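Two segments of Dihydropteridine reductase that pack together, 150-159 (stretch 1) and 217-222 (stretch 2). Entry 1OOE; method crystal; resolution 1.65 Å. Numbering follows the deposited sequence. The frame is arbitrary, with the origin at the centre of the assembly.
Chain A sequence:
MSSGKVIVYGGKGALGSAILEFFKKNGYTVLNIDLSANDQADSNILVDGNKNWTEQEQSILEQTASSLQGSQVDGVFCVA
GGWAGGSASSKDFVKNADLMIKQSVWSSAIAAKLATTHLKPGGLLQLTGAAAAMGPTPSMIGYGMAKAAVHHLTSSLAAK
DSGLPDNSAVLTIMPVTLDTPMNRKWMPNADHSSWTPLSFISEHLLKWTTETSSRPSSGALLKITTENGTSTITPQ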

ATOM      1  N   VAL A 150      -3.765   3.212  -1.842  1.00  6.68           N
ATOM      2  CA  VAL A 150      -4.850   3.719  -2.685  1.00  6.23           C
ATOM      3  C   VAL A 150      -4.538   5.159  -3.100  1.00  6.05           C
ATOM      4  O   VAL A 150      -4.796   5.554  -4.236  1.00  6.79           O
ATOM      5  CB  VAL A 150      -6.224   3.664  -1.958  1.00  5.30           C
ATOM      6  CG1 VAL A 150      -7.303   4.352  -2.807  1.00  6.95           C
ATOM      7  CG2 VAL A 150      -6.619   2.213  -1.713  1.00  7.43           C
ATOM      8  N   HIS A 151      -3.979   5.944  -2.184  1.00  7.44           N
ATOM      9  CA  HIS A 151      -3.624   7.322  -2.513  1.00  7.15           C
ATOM     10  C   HIS A 151      -2.548   7.327  -3.606  1.00  5.66           C
ATOM     11  O   HIS A 151      -2.598   8.146  -4.525  1.00  6.08           O
ATOM     12  CB  HIS A 151      -3.109   8.066  -1.276  1.00  8.25           C
ATOM     13  CG  HIS A 151      -4.163   8.335  -0.244  1.00  8.62           C
ATOM     14  ND1 HIS A 151      -3.917   9.080   0.891  1.00  9.89           N
ATOM     15  CD2 HIS A 151      -5.461   7.957  -0.172  1.00  8.25           C
ATOM     16  CE1 HIS A 151      -5.019   9.148   1.618  1.00  7.87           C
ATOM     17  NE2 HIS A 151      -5.972   8.475   0.995  1.00  8.17           N
ATOM     18  N   HIS A 152      -1.582   6.415  -3.522  1.00  6.43           N
ATOM     19  CA  HIS A 152      -0.534   6.375  -4.537  1.00  7.08           C
ATOM     20  C   HIS A 152      -1.104   5.919  -5.879  1.00  8.06           C
ATOM     21  O   HIS A 152      -0.746   6.459  -6.932  1.00  6.54           O
ATOM     22  CB  HIS A 152       0.620   5.454  -4.124  1.00  6.46           C
ATOM     23  CG  HIS A 152       1.807   5.569  -5.027  1.00  5.97           C
ATOM     24  ND1 HIS A 152       1.949   4.812  -6.172  1.00  6.84           N
ATOM     25  CD2 HIS A 152       2.839   6.445  -5.026  1.00  7.86           C
ATOM     26  CE1 HIS A 152       3.013   5.223  -6.839  1.00  5.54           C
ATOM     27  NE2 HIS A 152       3.569   6.216  -6.167  1.00  5.80           N
ATOM     28  N   LEU A 153      -1.998   4.934  -5.827  1.00  7.01           N
ATOM     29  CA  LEU A 153      -2.645   4.405  -7.025  1.00  7.38           C
ATOM     30  C   LEU A 153      -3.327   5.557  -7.749  1.00  8.68           C
ATOM     31  O   LEU A 153      -3.288   5.655  -8.977  1.00  7.15           O
ATOM     32  CB  LEU A 153      -3.684   3.350  -6.633  1.00  7.12           C
ATOM     33  CG  LEU A 153      -4.684   2.895  -7.704  1.00  7.91           C
ATOM     34  CD1 LEU A 153      -3.957   2.267  -8.876  1.00  9.50           C
ATOM     35  CD2 LEU A 153      -5.653   1.903  -7.099  1.00  8.15           C
ATOM     36  N   THR A 154      -3.956   6.429  -6.970  1.00  6.28           N
ATOM     37  CA  THR A 154      -4.636   7.589  -7.522  1.00  7.87           C
ATOM     38  C   THR A 154      -3.676   8.456  -8.333  1.00  7.87           C
ATOM     39  O   THR A 154      -4.001   8.885  -9.447  1.00  8.38           O
ATOM     40  CB  THR A 154      -5.264   8.422  -6.389  1.00  7.71           C
ATOM     41  OG1 THR A 154      -6.259   7.629  -5.730  1.00  7.21           O
ATOM     42  CG2 THR A 154      -5.914   9.687  -6.940  1.00  8.56           C
ATOM     43  N   SER A 155      -2.485   8.703  -7.790  1.00  8.71           N
ATOM     44  CA  SER A 155      -1.518   9.538  -8.496  1.00  7.29           C
ATOM     45  C   SER A 155      -1.016   8.873  -9.771  1.00  8.65           C
ATOM     46  O   SER A 155      -0.818   9.546 -10.779  1.00  9.61           O
ATOM     47  CB  SER A 155      -0.332   9.910  -7.589  1.00  8.35           C
ATOM     48  OG  SER A 155       0.544   8.819  -7.356  1.00  8.77           O
ATOM     49  N   SER A 156      -0.823   7.557  -9.738  1.00  8.43           N
ATOM     50  CA  SER A 156      -0.355   6.842 -10.925  1.00  8.28           C
ATOM     51  C   SER A 156      -1.409   6.831 -12.034  1.00  8.54           C
ATOM     52  O   SER A 156      -1.082   6.988 -13.207  1.00  8.97           O
ATOM     53  CB  SER A 156       0.030   5.405 -10.569  1.00  8.61           C
ATOM     54  OG  SER A 156       1.174   5.380  -9.731  1.00  6.92           O
ATOM     55  N   LEU A 157      -2.672   6.647 -11.665  1.00  8.32           N
ATOM     56  CA  LEU A 157      -3.755   6.620 -12.648  1.00  9.68           C
ATOM     57  C   LEU A 157      -3.983   7.967 -13.334  1.00 10.91           C
ATOM     58  O   LEU A 157      -4.344   8.019 -14.516  1.00 10.95           O
ATOM     59  CB  LEU A 157      -5.058   6.159 -11.985  1.00  7.34           C
ATOM     60  CG  LEU A 157      -5.081   4.726 -11.446  1.00  8.17           C
ATOM     61  CD1 LEU A 157      -6.350   4.507 -10.645  1.00 10.07           C
ATOM     62  CD2 LEU A 157      -4.994   3.728 -12.597  1.00 11.42           C
ATOM     63  N   ALA A 158      -3.769   9.057 -12.602  1.00 10.25           N
ATOM     64  CA  ALA A 158      -3.968  10.389 -13.162  1.00 11.03           C
ATOM     65  C   ALA A 158      -2.867  10.761 -14.147  1.00 12.31           C
ATOM     66  O   ALA A 158      -3.051  11.643 -14.988  1.00 13.46           O
ATOM     67  CB  ALA A 158      -4.035  11.423 -12.041  1.00 10.26           C
ATOM     68  N   ALA A 159      -1.728  10.083 -14.039  1.00 10.88           N
ATOM     69  CA  ALA A 159      -0.587  10.342 -14.908  1.00 12.78           C
ATOM     70  C   ALA A 159      -0.799   9.826 -16.325  1.00 14.63           C
ATOM     71  O   ALA A 159      -1.675   9.000 -16.584  1.00 14.12           O
ATOM     72  CB  ALA A 159       0.673   9.731 -14.311  1.00 13.87           C
ATOM     73  N   SER A 217      -8.767  18.897 -10.143  1.00 13.14           N
ATOM     74  CA  SER A 217      -7.723  18.295 -10.980  1.00 14.86           C
ATOM     75  C   SER A 217      -7.707  16.771 -10.835  1.00 12.21           C
ATOM     76  O   SER A 217      -7.886  16.253  -9.740  1.00 11.99           O
ATOM     77  CB  SER A 217      -6.345  18.844 -10.592  1.00 15.33           C
ATOM     78  OG  SER A 217      -6.287  20.254 -10.730  1.00 20.78           O
ATOM     79  N   SER A 218      -7.494  16.058 -11.939  1.00 10.54           N
ATOM     80  CA  SER A 218      -7.441  14.598 -11.891  1.00 10.01           C
ATOM     81  C   SER A 218      -6.303  14.202 -10.961  1.00  9.69           C
ATOM     82  O   SER A 218      -5.210  14.768 -11.035  1.00 11.22           O
ATOM     83  CB  SER A 218      -7.191  14.013 -13.282  1.00  7.76           C
ATOM     84  OG  SER A 218      -7.179  12.594 -13.244  1.00  9.31           O
ATOM     85  N   GLY A 219      -6.573  13.239 -10.083  1.00  8.75           N
ATOM     86  CA  GLY A 219      -5.575  12.778  -9.130  1.00  9.64           C
ATOM     87  C   GLY A 219      -5.729  13.420  -7.761  1.00  9.05           C
ATOM     88  O   GLY A 219      -5.014  13.079  -6.813  1.00 10.00           O
ATOM     89  N   ALA A 220      -6.678  14.338  -7.644  1.00  9.28           N
ATOM     90  CA  ALA A 220      -6.898  15.041  -6.385  1.00  9.74           C
ATOM     91  C   ALA A 220      -7.348  14.147  -5.232  1.00  8.84           C
ATOM     92  O   ALA A 220      -8.136  13.224  -5.419  1.00  8.55           O
ATOM     93  CB  ALA A 220      -7.919  16.158  -6.591  1.00  9.58           C
ATOM     94  N   LEU A 221      -6.827  14.442  -4.043  1.00 10.19           N
ATOM     95  CA  LEU A 221      -7.190  13.740  -2.814  1.00  9.02           C
ATOM     96  C   LEU A 221      -8.065  14.802  -2.147  1.00 10.48           C
ATOM     97  O   LEU A 221      -7.563  15.821  -1.671  1.00 10.10           O
ATOM     98  CB  LEU A 221      -5.940  13.439  -1.976  1.00 10.80           C
ATOM     99  CG  LEU A 221      -4.863  12.590  -2.669  1.00  7.51           C
ATOM    100  CD1 LEU A 221      -3.681  12.407  -1.731  1.00  9.73           C
ATOM    101  CD2 LEU A 221      -5.431  11.232  -3.067  1.00  9.87           C
ATOM    102  N   LEU A 222      -9.372  14.557  -2.132  1.00  9.51           N
ATOM    103  CA  LEU A 222     -10.352  15.515  -1.621  1.00  9.11           C
ATOM    104  C   LEU A 222     -10.851  15.300  -0.197  1.00 10.43           C
ATOM    105  O   LEU A 222     -11.676  14.422   0.050  1.00 10.79           O
ATOM    106  CB  LEU A 222     -11.551  15.535  -2.574  1.00  9.85           C
ATOM    107  CG  LEU A 222     -11.177  15.697  -4.055  1.00 10.00           C
ATOM    108  CD1 LEU A 222     -12.388  15.392  -4.937  1.00  9.35           C
ATOM    109  CD2 LEU A 222     -10.664  17.107  -4.311  1.00 11.11           C
TER
HETATM  110  O   HOH W   1      -5.963  12.111 -15.632  1.00 12.71           O

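Three residues carry most of this contact: Leu-221 from the second stretch, and Ala-158 and Thr-154 from the helix. The surface is modest, 262 Å² with both sides summed, and no direct hydrogen bond crosses it. The contact consists of close packing, with a single water linking the stretches at one end.

Leu-221 covers the most area. Its CA-to-CB bond points toward the helix, and with chi1 at m and chi2 at t the side chain brings CD2 between two residues one helical turn apart. CD2 lies 4.2 Å from CG of His-151, over one face of the imidazole ring, and the same CD2 lies 4.2 Å from CG2 of Thr-154. One methyl thus serves two neighbours on the helix surface, an economical use of a branched side chain. The His-151 ring can offer its face here while its NE2 is hydrogen-bonded elsewhere in the structure.

Thr-154 is buried and also points toward the other stretch. In its m rotamer, OG1 sits 2.9 Å from O of Val-150, back along the helix, while CG2 reaches across the contact. Besides touching Leu-221, that methyl comes within 3.5 Å of the carbonyl O of Gly-219. The rule to read from this residue is that a beta-branched polar side chain can keep its hydroxyl close to its own helix and still present a carbon to the partner.

At Ala-158 the backbones come close: its CA is 5.0 Å from CA of Gly-219, whereas the CA atoms of His-151 and Leu-221 are 7.3 Å apart. The small methyl suits the narrow gap, with CB of Ala-158 3.6 Å from CA of Gly-219 and also 3.6 Å from OG of Ser-218. Glycine is doubly favoured opposite it. Gly-219 lies in a type II turn from Ser-217 to Ala-220, closed by a bond from N of Ala-220 to O of Ser-217 (3.1 Å), and its phi/psi of 98/-3 would jam a CB against the preceding carbonyl. An ideal CB there would also lie 2.9 Å from CB of Ala-158, a clash. Turn geometry and close packing therefore ask for the same residue.

Beside this tight spot, water 1 donates to O of Ala-158 at 3.0 Å and hydrogen-bonds OG of Ser-218 at 2.7 Å. It links a carbonyl near the end of the helix to the turn, adding a polar bridge to a contact otherwise built from packing.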